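Hydrolase (Burkholderia cenocepacia, PDB 4QKU) probably hydrolyses fumarylacetoacetate to fumarate and acetoacetate, the last step of phenylalanine and tyrosine breakdown, as a metal-dependent member of the FAH family. Local coordinates at residues B[220-225]-B[256-261]; B[21-26]-B[111-116]. All coordinates share one frame; numbering follows the deposited sequence.

In the fold
Contact 1 (220-225 with 256-261) lies in the C-terminal hydrolase domain, where it lines the probable active site: Asp256 and Trp257 bind the sodium ion, and a sulfate ion sits at Glu222 and Arg260 beside His156, the predicted proton acceptor. Contact 2 (21-26 with 111-116) belongs to the N-terminal part of the chain, where it fastens the segment preceding strand 44-49 to the loop after helix 98-111. The centres of contact 1 and contact 2 are about 39 Å apart, on opposite sides of the chain's centre. The nearest atoms of contact 1 and contact 2 are about 22 Å apart. Contact 1 is wholly buried; contact 2 lies away from the annotated sites.

Contact 1 (B[220-225]-B[256-261]); sequences DIELET and DWSARD. With NA (sodium ion), chain H; SO4 (sulfate ion), chain J.
The torsions of Asp220 and Arg260 bring carboxylate and guanidinium together: Asp220 CG stands anti to its backbone N (chi1 -163°), while the Arg260 chain bends at chi2 (-56°) and brings the NE/NH2 edge of its guanidinium up to Asp220 OD2. Arg260 NE donates to Asp220 OD2 at 3.0 Å, on the anti side of the carboxylate, and Arg260 NH2 reaches the same oxygen in a longer bond, from above the carboxylate plane. Asp220 OD1 also accepts from Leu385 N, and OD2 from Leu386 N. Arg260 NH2 bonds Glu222 OE1 as well, at 3.1 Å, making a three-residue salt-bridge network, and Arg260 NH1 donates to sulfate O3 at 2.8 Å. Ser258 CB lies over one face of the guanidinium, toward its rim. Toward the sodium ion, Glu222 OE2 comes within 3.1 Å of Asp256 OD2, two acceptors with their carboxylate planes 63° apart; a salt bridge from Lys276 to Glu222 OE2 probably eases the repulsion. Glu224 OE2 lies 3.2 Å from Asp256 CB, its carboxylate having its strongest polar partner in Gly372. Asp256 OD1 binds the sodium ion at 2.4 Å; Trp257 O, the backbone oxygens of Lys276 and Ala279, and Thr280 OG1 complete the site. Glu222, Glu224 and Asp256, with Asp149, are predicted calcium ligands, consistent with an FAH-type metal centre; of these only Asp256 binds the sodium. Asp220 and Ser258 form an antiparallel hydrogen-bonded pair, Ser258 N to Asp220 O at 3.1 Å, the return bond being weak, and Asp256 N donates to Glu222 O. Ile221 CG2 touches Trp257 CZ3 at 3.6 Å, and both side chains pack on Leu413 of strand 412-421. Neighbouring strands 219-229 and 248-259 are thus joined where the latter runs into helix 260-266.

Contact 2 (B[21-26]-B[111-116]); sequences PARKSW and LFSRDD
A type I beta turn, Ser113 to Asp116, links helix 98-111 to helix 117-120 in the N-terminal part of the chain, and the irregular segment 21-26 lies against it. Ser25 and Ser113 form a single backbone bridge; beside it Arg114 N donates to Lys24 O at 2.9 Å. The turn is closed by Asp116 N to Ser113 O, and the Asp116 side chain caps helix 117-120, its OD1 also bonded to Thr118 OG1. Phe112 O receives the Ser25 hydroxyl, OG, in a short bond of 2.6 Å, and a weak bond from Trp26 N. The same carbonyl lies over one face of the indole. Ser25 OG in turn accepts from Ile27 N, so the hydroxyl both donates and accepts. Trp26 makes the broadest contact with 111-116. Its CG sits between the backbone N and the carbonyl carbon (chi1 47°), which swings the indole edge along 111-113: Trp26 CD1 lies 3.2 Å from Ser113 O, near the ring plane. Trp26 CZ2 meets Phe112 CD1 at 3.3 Å, but the two rings are slid apart, their planes 30° from parallel and with centroids 5.2 Å distant, so they barely overlap. Leu119 of helix 117-120 and Leu60 of strand 55-60 pack against Phe112, and Trp26 also touches Leu119. Nearer the surface, Arg23 lays its CD 3.5 Å from Ser113 OG, while Ser109 in helix 98-111 is the polar partner of both side chains. Arg114 runs alongside Lys24, with NH2 3.8 Å from Lys24 CB, and its NH1 is paired with Glu28. The indole N-H points in the ring plane at a lone pair of Leu111 O, Trp26 NE1 bonding it at 3.1 Å with an angle of 162° at the hydrogen.

Contact 1 (B[220-225]-B[256-261])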
# COMPACT_ATOMS: atom_id res chain seq x y z
N ASP B 220 -16.30 2.70 -14.57
CA ASP B 220 -17.12 1.66 -14.01
C ASP B 220 -17.01 1.66 -12.50
O ASP B 220 -16.10 2.25 -11.92
CB ASP B 220 -16.70 0.29 -14.59
CG ASP B 220 -17.77 -0.81 -14.39
OD1 ASP B 220 -18.86 -0.54 -13.86
OD2 ASP B 220 -17.51 -1.97 -14.80
N ILE B 221 -18.00 1.04 -11.87
CA ILE B 221 -17.98 0.77 -10.44
C ILE B 221 -17.57 -0.64 -10.22
O ILE B 221 -17.52 -1.44 -11.16
CB ILE B 221 -19.35 1.00 -9.79
CG1 ILE B 221 -20.47 0.23 -10.51
CG2 ILE B 221 -19.68 2.47 -9.80
CD1 ILE B 221 -21.03 -0.88 -9.67
N GLU B 222 -17.25 -0.96 -8.97
CA GLU B 222 -17.11 -2.35 -8.55
C GLU B 222 -17.69 -2.48 -7.15
O GLU B 222 -17.11 -1.98 -6.19
CB GLU B 222 -15.65 -2.79 -8.57
CG GLU B 222 -15.11 -3.09 -9.96
CD GLU B 222 -13.94 -4.06 -9.94
OE1 GLU B 222 -13.92 -4.95 -10.82
OE2 GLU B 222 -13.06 -3.94 -9.04
N LEU B 223 -18.87 -3.11 -7.08
CA LEU B 223 -19.51 -3.40 -5.79
C LEU B 223 -18.71 -4.43 -4.95
O LEU B 223 -18.50 -5.56 -5.38
CB LEU B 223 -20.93 -3.92 -6.00
CG LEU B 223 -21.65 -4.51 -4.78
CD1 LEU B 223 -21.84 -3.49 -3.67
CD2 LEU B 223 -22.99 -5.05 -5.25
N GLU B 224 -18.28 -4.01 -3.78
CA GLU B 224 -17.48 -4.82 -2.89
C GLU B 224 -17.77 -4.42 -1.47
O GLU B 224 -18.40 -3.38 -1.22
CB GLU B 224 -15.95 -4.60 -3.11
CG GLU B 224 -15.45 -4.64 -4.54
CD GLU B 224 -13.93 -4.72 -4.63
OE1 GLU B 224 -13.28 -5.15 -3.65
OE2 GLU B 224 -13.37 -4.40 -5.71
N THR B 225 -17.32 -5.26 -0.55
CA THR B 225 -17.15 -4.87 0.83
C THR B 225 -15.68 -5.01 1.19
O THR B 225 -14.91 -5.72 0.54
CB THR B 225 -17.91 -5.80 1.81
OG1 THR B 225 -17.33 -7.10 1.75
CG2 THR B 225 -19.42 -5.88 1.51
N ASP B 256 -14.72 0.03 -5.81
CA ASP B 256 -13.41 0.03 -6.42
C ASP B 256 -13.54 0.54 -7.83
O ASP B 256 -13.55 -0.25 -8.79
CB ASP B 256 -12.76 -1.34 -6.42
CG ASP B 256 -11.35 -1.30 -7.02
OD1 ASP B 256 -10.74 -0.20 -7.05
OD2 ASP B 256 -10.86 -2.34 -7.49
N TRP B 257 -13.64 1.86 -7.95
CA TRP B 257 -13.79 2.48 -9.26
C TRP B 257 -12.73 1.96 -10.19
O TRP B 257 -11.55 1.89 -9.82
CB TRP B 257 -13.65 3.98 -9.16
CG TRP B 257 -14.53 4.68 -8.16
CD1 TRP B 257 -14.20 5.06 -6.88
CD2 TRP B 257 -15.86 5.11 -8.37
NE1 TRP B 257 -15.25 5.69 -6.30
CE2 TRP B 257 -16.28 5.75 -7.20
CE3 TRP B 257 -16.74 5.05 -9.45
CZ2 TRP B 257 -17.53 6.31 -7.07
CZ3 TRP B 257 -17.98 5.63 -9.33
CH2 TRP B 257 -18.38 6.24 -8.14
N SER B 258 -13.14 1.62 -11.41
CA SER B 258 -12.26 0.99 -12.39
C SER B 258 -12.40 1.65 -13.77
O SER B 258 -13.51 1.91 -14.22
CB SER B 258 -12.65 -0.46 -12.52
OG SER B 258 -12.61 -1.11 -11.26
N ALA B 259 -11.28 1.94 -14.42
CA ALA B 259 -11.30 2.41 -15.80
C ALA B 259 -10.99 1.24 -16.73
O ALA B 259 -9.83 0.86 -16.87
CB ALA B 259 -10.31 3.53 -16.00
N ARG B 260 -12.01 0.68 -17.37
CA ARG B 260 -11.85 -0.62 -18.05
C ARG B 260 -11.01 -0.57 -19.29
O ARG B 260 -10.32 -1.55 -19.60
CB ARG B 260 -13.20 -1.21 -18.44
CG ARG B 260 -14.19 -1.32 -17.30
CD ARG B 260 -13.61 -2.10 -16.16
NE ARG B 260 -14.61 -2.59 -15.22
CZ ARG B 260 -14.30 -3.37 -14.20
NH1 ARG B 260 -13.05 -3.71 -14.00
NH2 ARG B 260 -15.24 -3.81 -13.37
N ASP B 261 -11.02 0.56 -19.99
CA ASP B 261 -10.21 0.67 -21.22
C ASP B 261 -8.73 0.83 -20.90
O ASP B 261 -7.87 0.29 -21.60
CB ASP B 261 -10.71 1.77 -22.18
CG ASP B 261 -11.22 3.03 -21.48
OD1 ASP B 261 -11.24 3.13 -20.23
OD2 ASP B 261 -11.62 3.95 -22.23
NA NA H . -10.42 2.08 -7.65
S SO4 J . -11.78 -7.02 -12.27
O1 SO4 J . -10.53 -7.63 -11.77
O2 SO4 J . -12.84 -7.24 -11.27
O3 SO4 J . -11.63 -5.56 -12.47
O4 SO4 J . -12.10 -7.66 -13.56

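Contact 2 (B[21-26]-B[111-116])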
# COMPACT_ATOMS: atom_id res chain seq x y z
N PRO B 21 -32.89 -8.33 19.63
CA PRO B 21 -33.77 -7.59 18.70
C PRO B 21 -34.86 -6.80 19.38
O PRO B 21 -35.41 -5.88 18.80
CB PRO B 21 -34.39 -8.71 17.85
CG PRO B 21 -33.40 -9.82 17.89
CD PRO B 21 -32.81 -9.76 19.28
N ALA B 22 -35.18 -7.17 20.62
CA ALA B 22 -36.19 -6.48 21.42
C ALA B 22 -35.67 -5.16 21.99
O ALA B 22 -36.45 -4.32 22.40
CB ALA B 22 -36.66 -7.37 22.55
N ARG B 23 -34.37 -4.97 22.01
CA ARG B 23 -33.82 -3.76 22.58
C ARG B 23 -34.16 -2.55 21.69
O ARG B 23 -34.20 -2.64 20.45
CB ARG B 23 -32.30 -3.92 22.78
CG ARG B 23 -31.72 -2.89 23.73
CD ARG B 23 -30.34 -3.28 24.21
NE ARG B 23 -30.37 -4.32 25.24
CZ ARG B 23 -29.32 -4.71 25.95
NH1 ARG B 23 -28.11 -4.17 25.77
NH2 ARG B 23 -29.45 -5.67 26.85
N LYS B 24 -34.40 -1.42 22.35
CA LYS B 24 -34.78 -0.17 21.67
C LYS B 24 -34.12 1.00 22.37
O LYS B 24 -33.76 0.90 23.55
CB LYS B 24 -36.31 0.03 21.69
CG LYS B 24 -37.13 -1.08 21.05
CD LYS B 24 -36.92 -1.13 19.54
CE LYS B 24 -37.11 -2.54 19.02
NZ LYS B 24 -36.79 -2.63 17.57
N SER B 25 -34.04 2.14 21.66
CA SER B 25 -33.48 3.36 22.21
C SER B 25 -34.50 4.47 22.49
O SER B 25 -35.58 4.53 21.88
CB SER B 25 -32.42 3.89 21.26
OG SER B 25 -31.65 4.91 21.88
N TRP B 26 -34.15 5.35 23.43
CA TRP B 26 -34.91 6.59 23.66
C TRP B 26 -34.58 7.66 22.58
O TRP B 26 -35.26 8.70 22.47
CB TRP B 26 -34.67 7.15 25.07
CG TRP B 26 -33.23 7.21 25.50
CD1 TRP B 26 -32.57 6.32 26.30
CD2 TRP B 26 -32.28 8.22 25.18
NE1 TRP B 26 -31.28 6.71 26.50
CE2 TRP B 26 -31.07 7.88 25.81
CE3 TRP B 26 -32.34 9.39 24.43
CZ2 TRP B 26 -29.93 8.66 25.72
CZ3 TRP B 26 -31.18 10.17 24.33
CH2 TRP B 26 -30.01 9.80 24.97
N LEU B 111 -26.49 2.59 27.99
CA LEU B 111 -26.81 4.01 28.16
C LEU B 111 -27.96 4.51 27.26
O LEU B 111 -28.75 5.35 27.68
CB LEU B 111 -25.56 4.84 27.89
CG LEU B 111 -25.67 6.30 28.35
CD1 LEU B 111 -25.82 6.37 29.87
CD2 LEU B 111 -24.47 7.11 27.87
N PHE B 112 -28.02 3.99 26.04
CA PHE B 112 -28.99 4.48 25.06
C PHE B 112 -30.20 3.61 24.96
O PHE B 112 -31.07 3.88 24.15
CB PHE B 112 -28.33 4.68 23.70
CG PHE B 112 -27.41 5.86 23.66
CD1 PHE B 112 -27.91 7.14 23.55
CD2 PHE B 112 -26.04 5.69 23.80
CE1 PHE B 112 -27.08 8.24 23.55
CE2 PHE B 112 -25.20 6.78 23.80
CZ PHE B 112 -25.72 8.06 23.67
N SER B 113 -30.26 2.58 25.81
CA SER B 113 -31.47 1.78 25.98
C SER B 113 -32.61 2.61 26.56
O SER B 113 -32.44 3.36 27.53
CB SER B 113 -31.20 0.61 26.92
OG SER B 113 -30.59 -0.44 26.23
N ARG B 114 -33.80 2.41 26.00
CA ARG B 114 -34.94 3.29 26.26
C ARG B 114 -35.18 3.62 27.74
O ARG B 114 -35.64 4.72 28.06
CB ARG B 114 -36.21 2.70 25.66
CG ARG B 114 -37.25 3.74 25.33
CD ARG B 114 -38.68 3.22 25.28
NE ARG B 114 -38.96 2.41 24.10
CZ ARG B 114 -39.28 2.90 22.91
NH1 ARG B 114 -39.35 4.23 22.70
NH2 ARG B 114 -39.53 2.05 21.91
N ASP B 115 -34.90 2.65 28.61
CA ASP B 115 -35.22 2.74 30.02
C ASP B 115 -34.12 3.30 30.92
O ASP B 115 -34.34 3.49 32.11
CB ASP B 115 -35.63 1.36 30.53
CG ASP B 115 -36.93 0.88 29.89
OD1 ASP B 115 -37.65 1.70 29.29
OD2 ASP B 115 -37.22 -0.34 30.01
N ASP B 116 -32.94 3.57 30.36
CA ASP B 116 -31.86 4.18 31.12
C ASP B 116 -32.11 5.66 31.06
O ASP B 116 -32.04 6.27 29.99
CB ASP B 116 -30.51 3.83 30.52
CG ASP B 116 -29.35 4.16 31.42
OD1 ASP B 116 -29.51 4.99 32.36
OD2 ASP B 116 -28.25 3.60 31.17